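Local coordinates for protein N(G),N(G)-dimethylarginine dimethylaminohydrolase (Pseudomonas aeruginosa, PDB 1H70) that hydrolyses N(omega)-methylated arginines that inhibit nitric oxide synthase, releasing L-citrulline and a methylamine or dimethylamine, at residues A[38-43]-A[50-55]; A[169-174]-A[211-216]; A[6-11]-A[34-39]; A[95-98]-A[104-107]; A[175-180]-A[204-209]. The protein carries 1 engineered substitution. All coordinates share one frame; numbering follows the deposited sequence.

Contact 1 of 5, residues A[38-43]-A[50-55]; sequences AYIRAL and ITLLPP
Ile40 and Leu43 of a helix close on Ile50 and Leu52 of a strand in an apolar helix-on-sheet contact, within the beta-alpha-beta unit formed by strand 5-9, helix 29-43 and strand 49-53 of this alpha/beta enzyme. The helix runs back almost antiparallel to the strand it precedes, at 162° between the axes of helix 38-43 and strand 50-53. Those axes come no closer than 10.5 Å, so branched side chains have to fill the gap. Ile50 does most of this from the strand. Its CG1 stands beside the backbone N, and chi2 of 153° extends the branch, sending CD1 toward the last turn of the helix. There the methyl meets backbone as much as side chain, with Ile40 O 4.1 Å from Ile50 CD1. Leu43 CB also lies 4.1 Å from Ile50 CD1, while the leucine's own branches turn elsewhere: CD1 lies over a face of the Tyr39 ring and the end of the side chain packs on Ile6. One turn earlier, Ile40 CD1 fits loosely against Leu52 CD1, 4.4 Å off, and near Ile50 CG2. Ile40 also packs on Ala8 of strand 5-9, so the helix spans both parallel strands. Leu52, at the exposed end of the interface, also touches Thr10. The tightest approach is to the helix backbone, where Ile50 CD1 lies 3.8 Å from Leu43 C.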
# COMPACT_ATOMS: atom_id res chain seq x y z
N ALA A 38 12.32 0.34 12.39
CA ALA A 38 11.78 -0.93 12.89
C ALA A 38 11.10 -1.71 11.77
O ALA A 38 11.13 -2.96 11.72
CB ALA A 38 10.81 -0.66 14.06
N TYR A 39 10.46 -0.97 10.86
CA TYR A 39 9.76 -1.56 9.72
C TYR A 39 10.79 -2.19 8.78
O TYR A 39 10.59 -3.30 8.29
CB TYR A 39 8.97 -0.46 9.02
CG TYR A 39 8.23 -0.75 7.74
CD1 TYR A 39 7.11 -1.58 7.72
CD2 TYR A 39 8.60 -0.14 6.54
CE1 TYR A 39 6.39 -1.79 6.54
CE2 TYR A 39 7.89 -0.35 5.36
CZ TYR A 39 6.79 -1.19 5.37
OH TYR A 39 6.06 -1.43 4.21
N ILE A 40 11.88 -1.49 8.51
CA ILE A 40 12.94 -2.07 7.66
C ILE A 40 13.56 -3.32 8.28
O ILE A 40 13.82 -4.32 7.58
CB ILE A 40 14.01 -1.00 7.34
CG1 ILE A 40 13.39 0.15 6.54
CG2 ILE A 40 15.19 -1.58 6.55
CD1 ILE A 40 12.79 -0.27 5.19
N ARG A 41 13.79 -3.30 9.59
CA ARG A 41 14.39 -4.44 10.27
C ARG A 41 13.47 -5.65 10.21
O ARG A 41 13.95 -6.76 10.16
CB ARG A 41 14.76 -4.12 11.73
CG ARG A 41 15.74 -2.96 11.84
CD ARG A 41 16.27 -2.81 13.27
NE ARG A 41 17.19 -3.91 13.58
CZ ARG A 41 17.86 -4.00 14.73
NH1 ARG A 41 17.69 -3.07 15.65
NH2 ARG A 41 18.69 -5.03 14.97
N ALA A 42 12.16 -5.42 10.26
CA ALA A 42 11.19 -6.51 10.10
C ALA A 42 11.31 -7.05 8.68
O ALA A 42 11.34 -8.27 8.45
CB ALA A 42 9.79 -5.98 10.34
N LEU A 43 11.37 -6.16 7.69
CA LEU A 43 11.48 -6.56 6.29
C LEU A 43 12.79 -7.29 6.00
O LEU A 43 12.85 -8.13 5.08
CB LEU A 43 11.29 -5.38 5.33
CG LEU A 43 9.84 -4.88 5.21
CD1 LEU A 43 9.78 -3.45 4.70
CD2 LEU A 43 9.00 -5.82 4.33
N ILE A 50 16.22 -5.26 -0.12
CA ILE A 50 15.54 -4.02 0.14
C ILE A 50 16.27 -2.89 -0.55
O ILE A 50 17.49 -2.85 -0.46
CB ILE A 50 15.56 -3.78 1.68
CG1 ILE A 50 14.73 -4.85 2.39
CG2 ILE A 50 15.15 -2.36 2.04
CD1 ILE A 50 15.14 -5.15 3.83
N THR A 51 15.53 -2.03 -1.26
CA THR A 51 16.12 -0.84 -1.85
C THR A 51 15.55 0.32 -1.06
O THR A 51 14.35 0.56 -1.12
CB THR A 51 15.74 -0.73 -3.34
OG1 THR A 51 16.32 -1.85 -4.01
CG2 THR A 51 16.32 0.56 -3.95
N LEU A 52 16.39 1.02 -0.31
CA LEU A 52 15.95 2.08 0.56
C LEU A 52 16.40 3.42 0.01
O LEU A 52 17.59 3.69 -0.01
CB LEU A 52 16.54 1.81 1.95
CG LEU A 52 16.31 2.81 3.09
CD1 LEU A 52 14.82 3.14 3.26
CD2 LEU A 52 16.91 2.25 4.40
N LEU A 53 15.44 4.21 -0.45
CA LEU A 53 15.76 5.51 -1.07
C LEU A 53 15.87 6.61 -0.04
O LEU A 53 15.30 6.50 1.03
CB LEU A 53 14.68 5.85 -2.11
CG LEU A 53 14.48 4.66 -3.09
CD1 LEU A 53 13.32 4.96 -4.01
CD2 LEU A 53 15.77 4.48 -3.91
N PRO A 54 16.62 7.67 -0.38
CA PRO A 54 16.84 8.80 0.54
C PRO A 54 15.60 9.69 0.68
O PRO A 54 14.71 9.76 -0.18
CB PRO A 54 17.99 9.58 -0.13
CG PRO A 54 17.86 9.23 -1.61
CD PRO A 54 17.34 7.80 -1.66
N PRO A 55 15.56 10.43 1.78
CA PRO A 55 14.42 11.33 2.02
C PRO A 55 14.39 12.48 1.02
O PRO A 55 15.43 12.87 0.46
CB PRO A 55 14.68 11.85 3.43
CG PRO A 55 16.14 11.66 3.68
CD PRO A 55 16.58 10.48 2.85

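Contact 2 of 5, residues A[169-174]-A[211-216]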
# COMPACT_ATOMS: atom_id res chain seq x y z
N ALA A 169 -6.87 -5.97 2.91
CA ALA A 169 -5.54 -6.54 2.74
C ALA A 169 -5.64 -8.00 2.36
O ALA A 169 -6.25 -8.78 3.09
CB ALA A 169 -4.70 -6.43 4.02
N TYR A 170 -5.01 -8.37 1.26
CA TYR A 170 -5.00 -9.77 0.83
C TYR A 170 -3.75 -10.45 1.32
O TYR A 170 -2.66 -9.99 1.08
CB TYR A 170 -5.11 -9.88 -0.70
CG TYR A 170 -5.20 -11.32 -1.19
CD1 TYR A 170 -6.21 -12.15 -0.76
CD2 TYR A 170 -4.25 -11.84 -2.07
CE1 TYR A 170 -6.31 -13.45 -1.20
CE2 TYR A 170 -4.33 -13.16 -2.51
CZ TYR A 170 -5.37 -13.95 -2.07
OH TYR A 170 -5.46 -15.27 -2.50
N LEU A 171 -3.92 -11.56 2.09
CA LEU A 171 -2.79 -12.26 2.66
C LEU A 171 -2.47 -13.61 1.99
O LEU A 171 -1.86 -14.50 2.61
CB LEU A 171 -3.07 -12.50 4.14
CG LEU A 171 -3.53 -11.29 4.98
CD1 LEU A 171 -3.73 -11.72 6.42
CD2 LEU A 171 -2.51 -10.14 4.89
N GLU A 172 -2.79 -13.73 0.71
CA GLU A 172 -2.56 -14.95 -0.07
C GLU A 172 -3.44 -16.08 0.48
O GLU A 172 -4.05 -15.95 1.55
CB GLU A 172 -1.08 -15.34 -0.08
CG GLU A 172 -0.16 -14.34 -0.79
CD GLU A 172 -0.67 -13.89 -2.15
OE1 GLU A 172 -0.98 -14.75 -3.01
OE2 GLU A 172 -0.73 -12.66 -2.39
N HIS A 173 -3.53 -17.18 -0.25
CA HIS A 173 -4.33 -18.34 0.18
C HIS A 173 -5.82 -18.06 0.42
O HIS A 173 -6.46 -18.75 1.20
CB HIS A 173 -3.71 -18.99 1.43
CG HIS A 173 -2.23 -19.16 1.34
ND1 HIS A 173 -1.63 -19.99 0.42
CD2 HIS A 173 -1.22 -18.57 2.03
CE1 HIS A 173 -0.31 -19.92 0.55
NE2 HIS A 173 -0.04 -19.06 1.53
N ASN A 174 -6.38 -17.06 -0.24
CA ASN A 174 -7.79 -16.70 -0.15
C ASN A 174 -8.17 -16.00 1.15
O ASN A 174 -9.34 -15.82 1.41
CB ASN A 174 -8.70 -17.93 -0.40
CG ASN A 174 -10.04 -17.55 -1.00
OD1 ASN A 174 -10.10 -16.69 -1.87
ND2 ASN A 174 -11.12 -18.18 -0.56
N GLU A 211 5.07 -15.38 3.43
CA GLU A 211 4.50 -16.13 4.56
C GLU A 211 4.64 -15.46 5.92
O GLU A 211 4.18 -15.99 6.93
CB GLU A 211 4.90 -17.61 4.58
CG GLU A 211 4.57 -18.43 3.33
CD GLU A 211 3.16 -18.32 2.74
OE1 GLU A 211 2.19 -17.83 3.37
OE2 GLU A 211 3.04 -18.76 1.55
N ARG A 212 5.27 -14.28 5.96
CA ARG A 212 5.32 -13.44 7.14
C ARG A 212 4.19 -12.44 6.93
O ARG A 212 3.83 -12.16 5.77
CB ARG A 212 6.61 -12.61 7.25
CG ARG A 212 7.82 -13.15 6.46
CD ARG A 212 8.57 -14.15 7.20
NE ARG A 212 9.93 -14.59 6.87
CZ ARG A 212 10.51 -15.36 5.94
NH1 ARG A 212 11.81 -15.57 6.12
NH2 ARG A 212 9.92 -15.85 4.84
N VAL A 213 3.60 -11.91 7.99
CA VAL A 213 2.59 -10.87 7.82
C VAL A 213 3.02 -9.75 8.76
O VAL A 213 3.14 -9.95 9.98
CB VAL A 213 1.14 -11.29 8.06
CG1 VAL A 213 0.27 -10.03 8.15
CG2 VAL A 213 0.59 -12.14 6.93
N ILE A 214 3.30 -8.59 8.18
CA ILE A 214 3.74 -7.44 8.97
C ILE A 214 2.52 -6.59 9.28
O ILE A 214 1.76 -6.25 8.36
CB ILE A 214 4.84 -6.64 8.25
CG1 ILE A 214 6.12 -7.50 8.14
CG2 ILE A 214 5.15 -5.35 9.01
CD1 ILE A 214 7.20 -6.91 7.25
N MET A 215 2.28 -6.28 10.55
CA MET A 215 1.07 -5.54 10.91
C MET A 215 1.42 -4.50 11.97
O MET A 215 2.47 -4.62 12.63
CB MET A 215 0.02 -6.51 11.48
CG MET A 215 0.43 -7.02 12.85
SD MET A 215 -0.80 -8.10 13.66
CE MET A 215 -2.14 -6.98 13.77
N PRO A 216 0.56 -3.50 12.14
CA PRO A 216 0.76 -2.48 13.18
C PRO A 216 0.67 -3.11 14.57
O PRO A 216 -0.13 -4.04 14.82
CB PRO A 216 -0.40 -1.51 12.97
CG PRO A 216 -1.44 -2.28 12.23
CD PRO A 216 -0.68 -3.26 11.37
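His173 and Glu211 face each other across two turns, joined by a symmetric bifurcated (three-centre) hydrogen bond. The imidazole NE2-H points between the carboxylate oxygens, and His173 NE2 is 3.1 Å from both Glu211 OE1 and Glu211 OE2. Each oxygen is met on its syn side, slightly out of the carboxylate plane, at an N-H...O angle of 150°. Glu211 CD lies in the ring plane of His173, at the edge of the imidazole, and the carboxylate is turned 23° from that plane. Glu211 gets there by bending: CG stands beside the backbone N and a second bend at chi2 (-48°) swings the carboxylate round to the imidazole. Its OE1 also accepts a bond from Trp208 NE1, which helps fix the carboxylate's rotation. Glu172 CB lies over one face of the His173 ring. Deeper in, Leu171 sends its CD2 to Val213 CG2, 4.2 Å away, beneath the polar pair. On the far side of the turn, Tyr170 OH accepts a bond from Asn174 N at 3.0 Å, closing the loop on itself. The arrangement is a His-carboxylate hydrogen bond joining the turns of two beta hairpins, strands 168-170 and 175-178 and strands 207-209 and 212-216.

Contact 3 of 5, residues A[6-11]-A[34-39]; sequences IIARTP and EQHNAY
Strand 6-9 runs out into the loop Thr10-Pro11 just where it passes helix 34-39, and the backbones come nearest at Thr10 and His36, whose CA atoms are 7.3 Å apart. Strand and helix belong to a beta-alpha-beta unit, strand 5-9, helix 29-43 and strand 49-53, and this contact is where the first strand, as it ends, meets the helix. His36 carries nearly all of it. Its CG is anti to the backbone N (chi1 -172°), which carries the imidazole toward the strand end, and chi2 near 92° stands the ring across the side chain. Pro11 covers one face of it in a CH-pi contact: Pro11 CD sits 3.9 Å from the centroid of the His36 ring and 19° off the ring normal, displaced toward CG. Pro11 CD also touches His36 CB, and Pro11 CG reaches that CB as well. Ala8 brings its methyl obliquely to the far end of the ring, with Ala8 CB 4.2 Å from His36 NE2. Arg9 starts its side chain away from the helix; its NH1 bonds to Pro54 O, and the histidine receives only its carbonyl. Beyond the two segments, Leu52 and Tyr241 also pack on His36, and Pro11 O takes a bond from Tyr29 OH. The substrate pocket is not far off, the side chain of Pro11 being about 11 Å from the bound citrulline. Arg9 O approaches the imidazole obliquely: it is 3.5 Å from His36 NE2 at an angle too poor for a hydrogen bond, and closest to His36 CE1, at 3.2 Å.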
# COMPACT_ATOMS: atom_id res chain seq x y z
N ILE A 6 11.73 -5.36 -2.20
CA ILE A 6 10.98 -4.32 -1.57
C ILE A 6 11.68 -2.99 -1.87
O ILE A 6 12.91 -2.96 -1.91
CB ILE A 6 10.93 -4.63 -0.04
CG1 ILE A 6 9.64 -5.45 0.18
CG2 ILE A 6 11.04 -3.40 0.82
CD1 ILE A 6 9.75 -6.60 1.06
N ILE A 7 10.89 -1.93 -2.11
CA ILE A 7 11.43 -0.57 -2.24
C ILE A 7 10.77 0.24 -1.12
O ILE A 7 9.56 0.10 -0.86
CB ILE A 7 11.12 0.09 -3.59
CG1 ILE A 7 11.77 -0.69 -4.73
CG2 ILE A 7 11.55 1.55 -3.60
CD1 ILE A 7 11.16 -0.38 -6.09
N ALA A 8 11.53 1.12 -0.47
CA ALA A 8 11.00 1.97 0.61
C ALA A 8 11.75 3.30 0.54
O ALA A 8 12.76 3.41 -0.19
CB ALA A 8 11.23 1.34 1.98
N ARG A 9 11.31 4.30 1.30
CA ARG A 9 12.04 5.58 1.28
C ARG A 9 12.03 6.18 2.68
O ARG A 9 10.99 6.26 3.31
CB ARG A 9 11.39 6.54 0.31
CG ARG A 9 12.14 7.92 0.15
CD ARG A 9 11.34 8.95 -0.62
NE ARG A 9 11.20 8.65 -2.04
CZ ARG A 9 12.15 8.78 -2.95
NH1 ARG A 9 13.37 9.22 -2.61
NH2 ARG A 9 11.88 8.47 -4.22
N THR A 10 13.19 6.60 3.15
CA THR A 10 13.33 7.22 4.46
C THR A 10 12.39 8.40 4.57
O THR A 10 12.29 9.16 3.63
CB THR A 10 14.80 7.71 4.56
OG1 THR A 10 15.66 6.58 4.35
CG2 THR A 10 15.13 8.28 5.95
N PRO A 11 11.73 8.58 5.71
CA PRO A 11 10.82 9.73 5.89
C PRO A 11 11.61 11.05 5.97
O PRO A 11 12.75 11.06 6.45
CB PRO A 11 10.11 9.40 7.21
CG PRO A 11 11.08 8.56 7.95
CD PRO A 11 11.79 7.71 6.91
N GLU A 34 12.38 6.20 14.00
CA GLU A 34 12.58 4.92 14.69
C GLU A 34 11.57 3.89 14.21
O GLU A 34 11.89 2.71 14.08
CB GLU A 34 12.48 5.07 16.21
CG GLU A 34 13.52 6.00 16.84
CD GLU A 34 14.93 5.41 16.86
OE1 GLU A 34 15.09 4.20 17.08
OE2 GLU A 34 15.89 6.18 16.65
N GLN A 35 10.32 4.30 13.95
CA GLN A 35 9.35 3.32 13.49
C GLN A 35 9.67 2.80 12.09
O GLN A 35 9.44 1.63 11.79
CB GLN A 35 7.93 3.91 13.54
CG GLN A 35 7.54 4.29 14.99
CD GLN A 35 6.09 4.74 15.14
OE1 GLN A 35 5.47 5.23 14.20
NE2 GLN A 35 5.55 4.60 16.37
N HIS A 36 10.15 3.69 11.22
CA HIS A 36 10.47 3.29 9.85
C HIS A 36 11.67 2.32 9.89
O HIS A 36 11.73 1.37 9.13
CB HIS A 36 10.76 4.51 8.96
CG HIS A 36 10.91 4.19 7.50
ND1 HIS A 36 9.86 4.23 6.60
CD2 HIS A 36 11.99 3.79 6.78
CE1 HIS A 36 10.29 3.90 5.39
NE2 HIS A 36 11.58 3.63 5.48
N ASN A 37 12.60 2.58 10.80
CA ASN A 37 13.75 1.71 10.96
C ASN A 37 13.23 0.35 11.42
O ASN A 37 13.63 -0.67 10.89
CB ASN A 37 14.75 2.31 11.95
CG ASN A 37 15.99 1.45 12.12
OD1 ASN A 37 16.71 1.15 11.14
ND2 ASN A 37 16.25 1.05 13.37
N ALA A 38 12.32 0.34 12.39
CA ALA A 38 11.78 -0.93 12.89
C ALA A 38 11.10 -1.71 11.77
O ALA A 38 11.13 -2.96 11.72
CB ALA A 38 10.81 -0.66 14.06
N TYR A 39 10.46 -0.97 10.86
CA TYR A 39 9.76 -1.56 9.72
C TYR A 39 10.79 -2.19 8.78
O TYR A 39 10.59 -3.30 8.29
CB TYR A 39 8.97 -0.46 9.02
CG TYR A 39 8.23 -0.75 7.74
CD1 TYR A 39 7.11 -1.58 7.72
CD2 TYR A 39 8.60 -0.14 6.54
CE1 TYR A 39 6.39 -1.79 6.54
CE2 TYR A 39 7.89 -0.35 5.36
CZ TYR A 39 6.79 -1.19 5.37
OH TYR A 39 6.06 -1.43 4.21

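Contact 4 of 5, residues A[95-98]-A[104-107]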
# COMPACT_ATOMS: atom_id res chain seq x y z
N GLU A 95 13.67 6.43 -11.62
CA GLU A 95 14.96 5.81 -11.90
C GLU A 95 15.07 4.41 -11.28
O GLU A 95 15.56 3.45 -11.90
CB GLU A 95 16.08 6.75 -11.44
N THR A 96 14.60 4.27 -10.04
CA THR A 96 14.60 2.96 -9.39
C THR A 96 13.75 1.96 -10.14
O THR A 96 14.15 0.82 -10.34
CB THR A 96 14.06 3.13 -7.96
OG1 THR A 96 14.90 4.03 -7.24
CG2 THR A 96 14.04 1.82 -7.20
N VAL A 97 12.54 2.38 -10.51
CA VAL A 97 11.62 1.45 -11.20
C VAL A 97 12.23 1.01 -12.52
O VAL A 97 12.20 -0.16 -12.91
CB VAL A 97 10.23 2.12 -11.41
CG1 VAL A 97 9.33 1.29 -12.32
CG2 VAL A 97 9.56 2.33 -10.05
N GLN A 98 12.80 1.99 -13.23
CA GLN A 98 13.42 1.72 -14.53
C GLN A 98 14.55 0.69 -14.39
O GLN A 98 14.73 -0.19 -15.23
CB GLN A 98 13.94 3.06 -15.10
CG GLN A 98 14.14 3.03 -16.60
CD GLN A 98 12.84 2.96 -17.38
OE1 GLN A 98 12.64 1.99 -18.10
NE2 GLN A 98 11.96 3.95 -17.22
N LYS A 104 10.06 -2.12 -19.50
CA LYS A 104 8.75 -2.57 -19.03
C LYS A 104 8.06 -1.58 -18.10
O LYS A 104 7.38 -1.99 -17.15
CB LYS A 104 8.86 -3.91 -18.32
CG LYS A 104 9.08 -5.12 -19.23
CD LYS A 104 9.15 -6.38 -18.38
CE LYS A 104 9.35 -7.61 -19.25
NZ LYS A 104 9.88 -8.76 -18.48
N VAL A 105 8.26 -0.29 -18.35
CA VAL A 105 7.66 0.75 -17.51
C VAL A 105 6.56 1.46 -18.29
O VAL A 105 6.82 2.06 -19.34
CB VAL A 105 8.69 1.80 -17.05
CG1 VAL A 105 8.01 2.91 -16.26
CG2 VAL A 105 9.73 1.12 -16.18
N GLU A 106 5.35 1.42 -17.74
CA GLU A 106 4.17 2.04 -18.35
C GLU A 106 3.79 3.22 -17.47
O GLU A 106 4.32 3.35 -16.36
CB GLU A 106 3.02 1.04 -18.38
CG GLU A 106 3.29 -0.29 -19.07
CD GLU A 106 3.07 -0.28 -20.58
OE1 GLU A 106 2.70 0.77 -21.14
OE2 GLU A 106 3.25 -1.36 -21.21
N ARG A 107 2.89 4.09 -17.93
CA ARG A 107 2.53 5.24 -17.10
C ARG A 107 1.08 5.67 -17.31
O ARG A 107 0.55 5.52 -18.40
CB ARG A 107 3.45 6.43 -17.37
CG ARG A 107 3.64 6.76 -18.81
CD ARG A 107 4.28 8.11 -19.09
NE ARG A 107 5.66 8.44 -18.71
CZ ARG A 107 6.67 7.70 -18.22
NH1 ARG A 107 6.58 6.43 -17.94
NH2 ARG A 107 7.84 8.31 -17.99
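Gln98 and Val97 on a helix both pack on Val105 CG2 as the chain turns back into a strand, inside the beta-alpha-beta unit of strand 76-78, helix 89-100 and strand 105-107. The two backbones pass closely here, with the CA atoms of Gln98 and Val105 6.6 Å apart. From its CB, the Gln98 side chain first leaves anti to the backbone N, and neither CB nor CG comes within contact distance of the strand. The bend at chi2 (69°) then folds the amide back toward Val105. Gln98 CD is the first atom to touch, 3.8 Å from Val105 CG2. At the tip the amide forks: Gln98 OE1 comes to 3.6 Å from Val105 CG2, while Gln98 NE2 lies alongside the branch point, 3.9 Å from Val105 CB. With all three amide atoms at similar range, the methyl rests against the flat of the group rather than at one end of it, a contact of apolar surface with a polar tip. Val97 meets the same methyl from another direction. This valine is buried and also packs on Ala76 and Ile78 of strand 76-78, and Val105 shares Ile78 with it, so the pair belongs to the layer between helix and sheet. Nearby, a salt bridge from Arg107 NH2 to Glu94 OE2 ties strand and helix a turn further back. The valines themselves meet obliquely, methyl to methyl, with Val97 CG1 3.9 Å from Val105 CG2.

Contact 5 of 5, residues A[175-180]-A[204-209]; sequences NLLAAG and ANCIWV
Leu177 drops its side chain onto Ala204 and Cys206, packing strand 175-178 against the chain that leads into strand 207-209, so that two three-stranded sheets of the alpha/beta fold meet through a buried apolar layer. The closest touch is between Leu177 CD1 and Cys206 SG, 3.6 Å apart, with Cys206 CB almost as near to the same methyl. Leu177 gets there with CG beside the backbone N (chi1 -59°) and an extended chi2, which carries CD1 forward to the sulfur. Nearer the backbone, Leu177 CB passes 3.9 Å from Ala204 O, a backbone carbonyl lying along an aliphatic flank. The chains are nearest here, Leu177 CA and Ala204 CA being 5.6 Å apart. In the second shell, Ala169 and Ile194 of the strands on either side of 175-178 pack on Leu177. Val213, Met215 and Pro216 of the adjoining strand do the same for Cys206. Strand 175-178 is also held at its start, where Asn175 bonds through ND2 to Tyr231 OH and through OD1 to Asn192 ND2. The layer is not far from the active site, the side chain of Cys206 being about 10 Å from that of Ser250, the engineered residue at the nucleophile position. At the other end of the contact two methyls meet, Ala179 CB and Ala204 CB, 3.8 Å apart.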
# COMPACT_ATOMS: atom_id res chain seq x y z
N ASN A 175 -7.20 -15.58 1.96
CA ASN A 175 -7.49 -14.95 3.24
C ASN A 175 -7.49 -13.46 3.04
O ASN A 175 -6.45 -12.92 2.65
CB ASN A 175 -6.45 -15.35 4.29
CG ASN A 175 -6.51 -16.84 4.58
OD1 ASN A 175 -7.61 -17.37 4.65
ND2 ASN A 175 -5.37 -17.52 4.71
N LEU A 176 -8.64 -12.83 3.26
CA LEU A 176 -8.80 -11.39 3.05
C LEU A 176 -9.17 -10.62 4.32
O LEU A 176 -10.19 -10.90 4.92
CB LEU A 176 -9.90 -11.16 2.00
CG LEU A 176 -10.20 -9.69 1.62
CD1 LEU A 176 -8.98 -9.06 0.88
CD2 LEU A 176 -11.45 -9.59 0.71
N LEU A 177 -8.36 -9.63 4.71
CA LEU A 177 -8.75 -8.78 5.85
C LEU A 177 -9.72 -7.72 5.32
O LEU A 177 -9.48 -7.12 4.27
CB LEU A 177 -7.54 -8.03 6.47
CG LEU A 177 -6.38 -8.87 7.02
CD1 LEU A 177 -5.34 -7.97 7.65
CD2 LEU A 177 -6.89 -9.90 8.05
N ALA A 178 -10.83 -7.51 6.02
CA ALA A 178 -11.80 -6.50 5.59
C ALA A 178 -12.43 -5.77 6.76
O ALA A 178 -12.77 -6.35 7.80
CB ALA A 178 -12.90 -7.08 4.72
N ALA A 179 -12.54 -4.45 6.56
CA ALA A 179 -13.16 -3.55 7.51
C ALA A 179 -14.19 -2.68 6.84
O ALA A 179 -14.16 -2.44 5.63
CB ALA A 179 -12.13 -2.65 8.18
N GLY A 180 -15.09 -2.16 7.66
CA GLY A 180 -16.11 -1.23 7.23
C GLY A 180 -16.95 -1.67 6.05
O GLY A 180 -17.51 -2.77 6.02
N ALA A 204 -6.68 -3.27 9.48
CA ALA A 204 -7.10 -3.94 8.24
C ALA A 204 -5.99 -3.76 7.22
O ALA A 204 -5.96 -4.45 6.19
CB ALA A 204 -8.38 -3.35 7.69
N ASN A 205 -5.11 -2.78 7.47
CA ASN A 205 -3.99 -2.57 6.55
C ASN A 205 -2.79 -3.35 7.10
O ASN A 205 -2.24 -2.99 8.15
CB ASN A 205 -3.71 -1.07 6.44
CG ASN A 205 -2.66 -0.72 5.38
OD1 ASN A 205 -2.92 0.06 4.46
ND2 ASN A 205 -1.48 -1.24 5.53
N CYS A 206 -2.46 -4.48 6.45
CA CYS A 206 -1.34 -5.36 6.81
C CYS A 206 -0.70 -5.83 5.52
O CYS A 206 -1.29 -5.70 4.46
CB CYS A 206 -1.79 -6.61 7.58
SG CYS A 206 -2.51 -6.28 9.20
N ILE A 207 0.54 -6.34 5.60
CA ILE A 207 1.17 -6.89 4.39
C ILE A 207 1.70 -8.30 4.52
O ILE A 207 2.42 -8.65 5.44
CB ILE A 207 2.34 -6.00 3.88
CG1 ILE A 207 3.35 -5.72 4.99
CG2 ILE A 207 1.80 -4.72 3.25
CD1 ILE A 207 4.55 -4.87 4.51
N TRP A 208 1.33 -9.13 3.54
CA TRP A 208 1.87 -10.47 3.44
C TRP A 208 3.18 -10.29 2.69
O TRP A 208 3.23 -9.58 1.67
CB TRP A 208 0.94 -11.37 2.62
CG TRP A 208 1.48 -12.74 2.33
CD1 TRP A 208 1.27 -13.86 3.11
CD2 TRP A 208 2.31 -13.14 1.25
NE1 TRP A 208 1.92 -14.93 2.55
CE2 TRP A 208 2.55 -14.53 1.40
CE3 TRP A 208 2.86 -12.47 0.15
CZ2 TRP A 208 3.35 -15.25 0.50
CZ3 TRP A 208 3.63 -13.20 -0.76
CH2 TRP A 208 3.87 -14.57 -0.59
N VAL A 209 4.25 -10.91 3.19
CA VAL A 209 5.54 -10.93 2.49
C VAL A 209 6.15 -12.32 2.73
O VAL A 209 6.68 -12.60 3.82
CB VAL A 209 6.57 -9.88 3.02
CG1 VAL A 209 7.82 -9.88 2.13
CG2 VAL A 209 6.01 -8.45 3.09

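In the fold
Along the chain contacts 3 and 1 come first, then contact 4, then contacts 2 and 5, with 5 nested inside the loop closed by 2. Contacts 1 and 3, centres about 4 Å apart, share helix 29-43 and its sheet: contact 3 sets the helix on strand 5-9, contact 1 on the parallel neighbour 49-53. Contact 4 lies in a second beta-alpha-beta unit, about 20 Å from contact 1 between centres, and its Thr96 touches Ile7, Thr51 and Leu53. Contacts 2 and 5, centres about 6 Å apart, join two other sheets; their Ile214 and Ile207 pack on helix 29-43. Small sheets and helices thus surround the substrate pocket, consistent with the alpha/beta propeller of this superfamily.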